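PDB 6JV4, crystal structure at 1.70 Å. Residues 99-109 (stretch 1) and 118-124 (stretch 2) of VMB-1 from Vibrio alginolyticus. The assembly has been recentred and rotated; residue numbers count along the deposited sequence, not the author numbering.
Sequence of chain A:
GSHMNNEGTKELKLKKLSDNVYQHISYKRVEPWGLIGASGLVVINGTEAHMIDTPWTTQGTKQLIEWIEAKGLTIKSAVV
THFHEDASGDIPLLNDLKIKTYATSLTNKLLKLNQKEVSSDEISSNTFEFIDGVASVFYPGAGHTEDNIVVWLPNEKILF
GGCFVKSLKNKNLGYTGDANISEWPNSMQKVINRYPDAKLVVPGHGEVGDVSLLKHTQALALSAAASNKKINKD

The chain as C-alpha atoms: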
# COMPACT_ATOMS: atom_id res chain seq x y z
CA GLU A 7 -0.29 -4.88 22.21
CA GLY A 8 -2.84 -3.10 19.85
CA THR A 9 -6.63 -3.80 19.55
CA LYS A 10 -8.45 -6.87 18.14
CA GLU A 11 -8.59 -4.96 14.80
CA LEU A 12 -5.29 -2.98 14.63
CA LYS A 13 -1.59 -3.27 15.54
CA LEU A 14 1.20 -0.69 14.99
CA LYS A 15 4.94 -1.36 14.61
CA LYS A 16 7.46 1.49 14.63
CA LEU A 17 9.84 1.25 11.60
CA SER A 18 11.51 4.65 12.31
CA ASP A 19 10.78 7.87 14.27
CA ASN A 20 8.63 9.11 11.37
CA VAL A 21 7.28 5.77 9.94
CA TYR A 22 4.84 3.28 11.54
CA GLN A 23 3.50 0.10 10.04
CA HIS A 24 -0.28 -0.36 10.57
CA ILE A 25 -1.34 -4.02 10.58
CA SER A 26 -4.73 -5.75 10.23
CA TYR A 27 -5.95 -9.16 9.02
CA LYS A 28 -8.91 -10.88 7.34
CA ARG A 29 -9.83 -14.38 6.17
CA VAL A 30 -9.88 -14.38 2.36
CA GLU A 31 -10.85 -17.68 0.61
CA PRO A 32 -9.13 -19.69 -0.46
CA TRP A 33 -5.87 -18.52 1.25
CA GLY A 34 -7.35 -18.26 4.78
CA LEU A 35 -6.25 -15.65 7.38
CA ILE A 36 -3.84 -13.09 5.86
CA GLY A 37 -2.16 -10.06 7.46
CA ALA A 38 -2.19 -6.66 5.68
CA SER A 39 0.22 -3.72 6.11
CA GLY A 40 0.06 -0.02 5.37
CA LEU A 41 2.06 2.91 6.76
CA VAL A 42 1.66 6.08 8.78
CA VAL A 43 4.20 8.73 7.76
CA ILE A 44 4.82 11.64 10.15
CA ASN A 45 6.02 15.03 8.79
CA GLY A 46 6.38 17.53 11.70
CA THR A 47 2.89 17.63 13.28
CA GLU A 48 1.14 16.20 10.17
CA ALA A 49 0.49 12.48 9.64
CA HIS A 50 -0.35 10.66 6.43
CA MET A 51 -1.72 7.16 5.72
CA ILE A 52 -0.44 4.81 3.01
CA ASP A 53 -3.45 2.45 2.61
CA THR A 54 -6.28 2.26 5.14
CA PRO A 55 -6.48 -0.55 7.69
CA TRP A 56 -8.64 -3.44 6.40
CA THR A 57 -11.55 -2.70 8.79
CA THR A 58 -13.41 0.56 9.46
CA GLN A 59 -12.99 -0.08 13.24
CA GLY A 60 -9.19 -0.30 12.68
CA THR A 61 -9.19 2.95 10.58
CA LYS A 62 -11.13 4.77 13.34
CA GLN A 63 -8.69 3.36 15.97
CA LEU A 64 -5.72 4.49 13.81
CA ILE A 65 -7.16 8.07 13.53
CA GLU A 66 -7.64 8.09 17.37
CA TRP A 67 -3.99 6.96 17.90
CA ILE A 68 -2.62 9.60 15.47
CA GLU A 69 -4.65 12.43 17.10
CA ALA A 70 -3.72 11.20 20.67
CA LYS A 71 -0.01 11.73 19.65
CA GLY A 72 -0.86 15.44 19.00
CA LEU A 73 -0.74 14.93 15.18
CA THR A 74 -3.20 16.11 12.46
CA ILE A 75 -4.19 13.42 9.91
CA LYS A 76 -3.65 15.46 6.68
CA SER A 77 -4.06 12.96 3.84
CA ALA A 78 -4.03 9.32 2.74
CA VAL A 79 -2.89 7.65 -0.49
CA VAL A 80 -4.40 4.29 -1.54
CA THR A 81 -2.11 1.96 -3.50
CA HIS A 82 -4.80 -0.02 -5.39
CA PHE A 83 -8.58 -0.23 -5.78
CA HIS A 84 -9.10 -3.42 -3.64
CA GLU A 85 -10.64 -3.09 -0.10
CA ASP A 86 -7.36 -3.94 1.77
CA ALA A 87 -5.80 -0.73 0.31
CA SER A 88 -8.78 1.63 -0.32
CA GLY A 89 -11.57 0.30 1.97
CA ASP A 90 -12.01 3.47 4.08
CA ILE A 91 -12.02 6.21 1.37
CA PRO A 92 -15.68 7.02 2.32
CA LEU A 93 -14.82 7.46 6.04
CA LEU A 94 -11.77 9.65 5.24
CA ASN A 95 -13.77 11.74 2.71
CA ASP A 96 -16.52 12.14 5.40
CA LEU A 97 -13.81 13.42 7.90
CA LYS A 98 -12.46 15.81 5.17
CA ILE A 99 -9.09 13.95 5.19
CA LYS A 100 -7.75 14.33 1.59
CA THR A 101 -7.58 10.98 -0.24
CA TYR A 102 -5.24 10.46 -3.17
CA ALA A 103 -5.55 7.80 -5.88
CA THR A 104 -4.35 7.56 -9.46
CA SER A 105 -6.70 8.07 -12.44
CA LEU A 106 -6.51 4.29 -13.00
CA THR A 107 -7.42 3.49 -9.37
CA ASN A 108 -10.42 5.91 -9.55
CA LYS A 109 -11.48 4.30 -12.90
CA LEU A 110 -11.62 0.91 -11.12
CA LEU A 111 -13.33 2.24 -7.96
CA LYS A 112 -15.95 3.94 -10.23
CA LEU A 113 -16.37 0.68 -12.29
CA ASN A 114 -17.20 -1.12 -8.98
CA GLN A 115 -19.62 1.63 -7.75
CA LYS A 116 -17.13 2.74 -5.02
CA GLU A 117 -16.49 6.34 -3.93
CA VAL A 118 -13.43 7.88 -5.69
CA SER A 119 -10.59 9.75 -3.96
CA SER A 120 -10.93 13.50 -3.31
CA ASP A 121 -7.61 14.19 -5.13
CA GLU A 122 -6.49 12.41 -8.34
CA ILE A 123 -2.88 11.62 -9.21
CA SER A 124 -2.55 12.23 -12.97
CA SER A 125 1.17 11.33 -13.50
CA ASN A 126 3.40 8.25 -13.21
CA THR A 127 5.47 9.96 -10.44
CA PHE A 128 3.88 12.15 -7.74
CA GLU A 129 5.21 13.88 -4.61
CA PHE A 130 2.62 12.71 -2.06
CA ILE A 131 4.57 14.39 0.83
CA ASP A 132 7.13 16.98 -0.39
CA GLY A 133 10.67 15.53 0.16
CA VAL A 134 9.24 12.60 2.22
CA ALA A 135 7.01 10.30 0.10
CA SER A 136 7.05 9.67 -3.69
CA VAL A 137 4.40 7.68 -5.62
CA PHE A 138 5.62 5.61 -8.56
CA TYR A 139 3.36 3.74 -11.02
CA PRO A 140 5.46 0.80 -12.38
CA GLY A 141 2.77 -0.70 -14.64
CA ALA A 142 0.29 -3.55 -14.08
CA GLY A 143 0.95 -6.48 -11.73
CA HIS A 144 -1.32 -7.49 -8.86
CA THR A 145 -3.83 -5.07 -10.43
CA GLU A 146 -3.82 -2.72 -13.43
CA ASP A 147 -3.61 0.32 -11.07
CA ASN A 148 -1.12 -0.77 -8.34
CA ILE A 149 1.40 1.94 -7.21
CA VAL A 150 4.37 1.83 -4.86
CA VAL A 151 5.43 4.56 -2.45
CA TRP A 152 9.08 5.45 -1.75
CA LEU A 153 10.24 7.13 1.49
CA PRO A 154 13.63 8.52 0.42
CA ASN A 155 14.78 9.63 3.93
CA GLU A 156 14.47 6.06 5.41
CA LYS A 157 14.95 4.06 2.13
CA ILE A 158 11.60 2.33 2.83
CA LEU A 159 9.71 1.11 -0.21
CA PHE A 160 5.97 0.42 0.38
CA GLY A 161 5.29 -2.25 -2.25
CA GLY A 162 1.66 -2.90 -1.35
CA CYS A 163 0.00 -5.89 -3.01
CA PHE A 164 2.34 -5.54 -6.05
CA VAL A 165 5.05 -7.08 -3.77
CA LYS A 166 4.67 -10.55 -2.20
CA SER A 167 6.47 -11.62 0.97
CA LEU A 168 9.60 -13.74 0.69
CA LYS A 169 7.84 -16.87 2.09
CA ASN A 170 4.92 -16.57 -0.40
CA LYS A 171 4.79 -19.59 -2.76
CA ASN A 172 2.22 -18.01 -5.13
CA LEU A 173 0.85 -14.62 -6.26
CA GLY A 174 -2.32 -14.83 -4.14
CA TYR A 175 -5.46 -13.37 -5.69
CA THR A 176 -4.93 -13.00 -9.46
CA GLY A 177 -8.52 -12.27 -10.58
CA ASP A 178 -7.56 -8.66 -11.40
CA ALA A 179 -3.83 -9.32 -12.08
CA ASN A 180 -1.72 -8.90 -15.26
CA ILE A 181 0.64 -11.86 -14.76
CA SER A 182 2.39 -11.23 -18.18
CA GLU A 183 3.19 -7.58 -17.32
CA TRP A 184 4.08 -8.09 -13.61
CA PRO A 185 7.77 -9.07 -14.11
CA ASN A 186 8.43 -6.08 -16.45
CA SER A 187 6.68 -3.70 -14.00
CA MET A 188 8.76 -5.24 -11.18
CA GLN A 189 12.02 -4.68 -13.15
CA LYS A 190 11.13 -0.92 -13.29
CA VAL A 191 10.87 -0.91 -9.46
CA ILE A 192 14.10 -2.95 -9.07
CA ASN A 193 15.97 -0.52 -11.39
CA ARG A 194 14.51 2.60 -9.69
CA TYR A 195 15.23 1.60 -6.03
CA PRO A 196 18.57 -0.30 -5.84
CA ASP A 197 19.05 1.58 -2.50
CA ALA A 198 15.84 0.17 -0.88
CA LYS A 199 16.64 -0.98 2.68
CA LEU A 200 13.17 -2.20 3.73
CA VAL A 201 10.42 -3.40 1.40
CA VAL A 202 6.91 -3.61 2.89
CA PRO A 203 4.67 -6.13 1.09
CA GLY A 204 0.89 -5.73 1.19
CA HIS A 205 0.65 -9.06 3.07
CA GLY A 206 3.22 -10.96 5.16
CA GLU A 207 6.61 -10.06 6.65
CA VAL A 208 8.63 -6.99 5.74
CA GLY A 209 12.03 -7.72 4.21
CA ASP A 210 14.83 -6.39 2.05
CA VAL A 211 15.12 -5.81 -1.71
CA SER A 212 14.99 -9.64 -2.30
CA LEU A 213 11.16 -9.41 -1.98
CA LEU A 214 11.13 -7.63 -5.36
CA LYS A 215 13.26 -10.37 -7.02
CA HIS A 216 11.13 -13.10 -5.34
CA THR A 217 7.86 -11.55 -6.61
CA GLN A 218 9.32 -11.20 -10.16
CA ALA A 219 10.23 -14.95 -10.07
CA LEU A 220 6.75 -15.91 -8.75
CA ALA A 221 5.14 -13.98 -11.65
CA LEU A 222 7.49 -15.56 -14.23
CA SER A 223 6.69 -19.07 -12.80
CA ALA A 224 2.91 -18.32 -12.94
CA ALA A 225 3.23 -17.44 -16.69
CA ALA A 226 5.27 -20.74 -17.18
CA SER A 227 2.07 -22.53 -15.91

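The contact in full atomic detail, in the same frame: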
# COMPACT_ATOMS: atom_id res chain seq x y z
N ILE A 99 -10.52 14.33 5.33
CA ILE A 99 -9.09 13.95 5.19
C ILE A 99 -8.86 13.73 3.70
O ILE A 99 -9.63 12.95 3.12
CB ILE A 99 -8.79 12.70 6.03
CG1 ILE A 99 -9.02 12.95 7.52
CG2 ILE A 99 -7.37 12.20 5.76
CD1 ILE A 99 -9.07 11.68 8.33
N LYS A 100 -7.95 14.44 3.06
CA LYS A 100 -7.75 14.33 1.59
C LYS A 100 -7.32 12.89 1.28
O LYS A 100 -6.53 12.32 2.05
CB LYS A 100 -6.67 15.26 1.05
CG LYS A 100 -6.91 16.75 1.27
CD LYS A 100 -6.09 17.65 0.35
CE LYS A 100 -6.57 19.09 0.38
NZ LYS A 100 -6.84 19.58 -0.99
N THR A 101 -7.93 12.32 0.27
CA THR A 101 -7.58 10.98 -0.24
C THR A 101 -7.00 11.12 -1.62
O THR A 101 -7.58 11.81 -2.48
CB THR A 101 -8.78 10.03 -0.17
OG1 THR A 101 -9.88 10.61 -0.88
CG2 THR A 101 -9.18 9.69 1.24
N TYR A 102 -5.92 10.41 -1.87
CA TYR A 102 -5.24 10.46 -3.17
C TYR A 102 -5.25 9.08 -3.81
O TYR A 102 -5.03 8.11 -3.11
CB TYR A 102 -3.78 10.85 -3.00
CG TYR A 102 -3.58 12.31 -2.70
CD1 TYR A 102 -3.31 13.21 -3.72
CD2 TYR A 102 -3.75 12.79 -1.43
CE1 TYR A 102 -3.16 14.57 -3.46
CE2 TYR A 102 -3.61 14.14 -1.15
CZ TYR A 102 -3.29 15.02 -2.17
OH TYR A 102 -3.12 16.33 -1.85
N ALA A 103 -5.57 9.04 -5.09
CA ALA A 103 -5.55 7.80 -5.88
C ALA A 103 -5.20 8.19 -7.30
O ALA A 103 -5.56 9.32 -7.71
CB ALA A 103 -6.87 7.06 -5.82
N THR A 104 -4.60 7.28 -8.05
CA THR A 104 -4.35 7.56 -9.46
C THR A 104 -5.67 7.54 -10.24
O THR A 104 -6.70 6.99 -9.78
CB THR A 104 -3.35 6.62 -10.13
OG1 THR A 104 -4.03 5.36 -10.30
CG2 THR A 104 -2.07 6.44 -9.36
N SER A 105 -5.60 8.12 -11.44
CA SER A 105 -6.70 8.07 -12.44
C SER A 105 -7.11 6.63 -12.71
O SER A 105 -8.32 6.38 -12.95
CB SER A 105 -6.29 8.80 -13.71
OG SER A 105 -5.11 8.27 -14.29
N LEU A 106 -6.17 5.71 -12.77
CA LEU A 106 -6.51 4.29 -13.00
C LEU A 106 -7.21 3.72 -11.77
O LEU A 106 -8.19 2.93 -11.94
CB LEU A 106 -5.25 3.46 -13.30
CG LEU A 106 -4.55 3.67 -14.63
CD1 LEU A 106 -3.29 2.82 -14.71
CD2 LEU A 106 -5.52 3.35 -15.79
N THR A 107 -6.74 4.01 -10.56
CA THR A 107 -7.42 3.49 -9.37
C THR A 107 -8.88 4.01 -9.38
O THR A 107 -9.83 3.25 -9.08
CB THR A 107 -6.65 3.83 -8.09
OG1 THR A 107 -5.39 3.16 -8.15
CG2 THR A 107 -7.44 3.45 -6.87
N ASN A 108 -9.07 5.31 -9.63
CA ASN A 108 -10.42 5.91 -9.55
C ASN A 108 -11.31 5.34 -10.65
O ASN A 108 -12.50 5.07 -10.38
CB ASN A 108 -10.37 7.44 -9.59
CG ASN A 108 -9.96 8.00 -8.24
OD1 ASN A 108 -10.25 7.43 -7.17
ND2 ASN A 108 -9.28 9.15 -8.30
N LYS A 109 -10.74 5.04 -11.83
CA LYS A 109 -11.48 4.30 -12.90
C LYS A 109 -12.05 3.02 -12.30
O LYS A 109 -13.26 2.71 -12.55
CB LYS A 109 -10.61 4.01 -14.11
CG LYS A 109 -11.29 3.11 -15.15
CD LYS A 109 -10.43 2.78 -16.30
CE LYS A 109 -9.35 1.75 -16.01
NZ LYS A 109 -8.54 1.48 -17.21
N VAL A 118 -14.78 7.52 -5.20
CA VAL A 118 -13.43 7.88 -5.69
C VAL A 118 -12.75 8.77 -4.67
O VAL A 118 -13.40 9.35 -3.78
CB VAL A 118 -13.50 8.51 -7.09
CG1 VAL A 118 -14.06 7.53 -8.11
CG2 VAL A 118 -14.23 9.85 -7.12
N SER A 119 -11.44 8.87 -4.80
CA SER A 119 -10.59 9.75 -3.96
C SER A 119 -11.02 11.20 -4.16
O SER A 119 -11.59 11.56 -5.23
CB SER A 119 -9.13 9.53 -4.29
OG SER A 119 -8.80 10.12 -5.54
N SER A 120 -10.67 12.04 -3.20
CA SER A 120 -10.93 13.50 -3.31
C SER A 120 -9.96 14.12 -4.32
O SER A 120 -10.27 15.13 -4.96
CB SER A 120 -10.86 14.14 -1.95
OG SER A 120 -9.56 14.12 -1.38
N ASP A 121 -8.73 13.62 -4.38
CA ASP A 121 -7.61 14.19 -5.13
C ASP A 121 -7.04 13.11 -6.06
O ASP A 121 -6.87 11.98 -5.59
CB ASP A 121 -6.55 14.72 -4.17
CG ASP A 121 -7.09 15.95 -3.44
OD1 ASP A 121 -7.90 15.79 -2.55
OD2 ASP A 121 -6.80 17.04 -3.91
N GLU A 122 -6.90 13.43 -7.35
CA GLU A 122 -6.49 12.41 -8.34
C GLU A 122 -5.04 12.63 -8.73
O GLU A 122 -4.63 13.79 -9.07
CB GLU A 122 -7.41 12.45 -9.56
CG GLU A 122 -7.15 11.31 -10.53
CD GLU A 122 -8.36 11.05 -11.43
OE1 GLU A 122 -9.25 10.27 -11.06
OE2 GLU A 122 -8.39 11.67 -12.50
N ILE A 123 -4.26 11.56 -8.71
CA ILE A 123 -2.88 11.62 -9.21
C ILE A 123 -2.93 11.37 -10.71
O ILE A 123 -3.42 10.30 -11.12
CB ILE A 123 -2.02 10.59 -8.47
CG1 ILE A 123 -1.96 10.93 -6.99
CG2 ILE A 123 -0.66 10.41 -9.11
CD1 ILE A 123 -1.39 9.79 -6.14
N SER A 124 -2.39 12.30 -11.50
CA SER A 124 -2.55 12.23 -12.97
C SER A 124 -1.18 12.11 -13.63
O SER A 124 -1.02 12.52 -14.80
CB SER A 124 -3.36 13.43 -13.44
OG SER A 124 -2.72 14.61 -13.00
O HOH W 1 -10.25 8.25 -13.34

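Strands 100-104 and 121-123 lie side by side as parallel neighbours, their directions 32° apart, with Tyr102 opposite Asp121, Ala103 opposite Glu122 and Thr104 opposite Ile123. The hydrogen bonds alternate as parallel pairing requires: Asp121 N donates to Thr101 O (2.9 Å), Ala103 N to Asp121 O (3.3 Å), Ile123 N to Ala103 O (2.8 Å) and Ser105 N to Ile123 O (3.1 Å). The last of these draws on the first turn of a helix, so the ladder runs directly into it. Thr104 caps that helix, its OG1 accepting from Thr107 N at 3.0 Å.

Just before the first bridged pair, Tyr102 with Asp121, side chains also take part in the pairing. Thr101 and Ser120 bond reciprocally: Thr101 N donates to Ser120 OG (2.9 Å), while Ser120 N donates to Thr101 OG1 (2.8 Å). Ser120 OG donates a hydrogen bond to Asp121 OD1 (2.6 Å), so it serves as donor there and as acceptor for Thr101 N.

Asn108 joins the helix to the second stretch, using both ends of its amide. Asn108 OD1 accepts from Ser119 N at 3.0 Å; Asn108 ND2 donates to Ser119 OG and to Glu122 OE1, each at 3.0 Å. Ser119 OG donates to Asp121 O (2.7 Å), so this buried hydroxyl is both donor and acceptor. Glu122 shares a sheet face with Ala103, whose small side chain lies 3.6 Å from Ser119 OG, measured from CB. A water donates to both Ser105 O and Glu122 OE1, adding a second link to the helix.

The other face carries Tyr102, Thr104, Asp121 and Ile123. Asp121 CB sits over the Tyr102 ring, 3.7 Å from its centroid, in a CH-pi contact, and Ile123 CD1 packs 4.1 Å from Tyr102 CB. Lys100, an exposed residue, forms a long salt bridge, NZ to Asp121 OD2 at 3.9 Å.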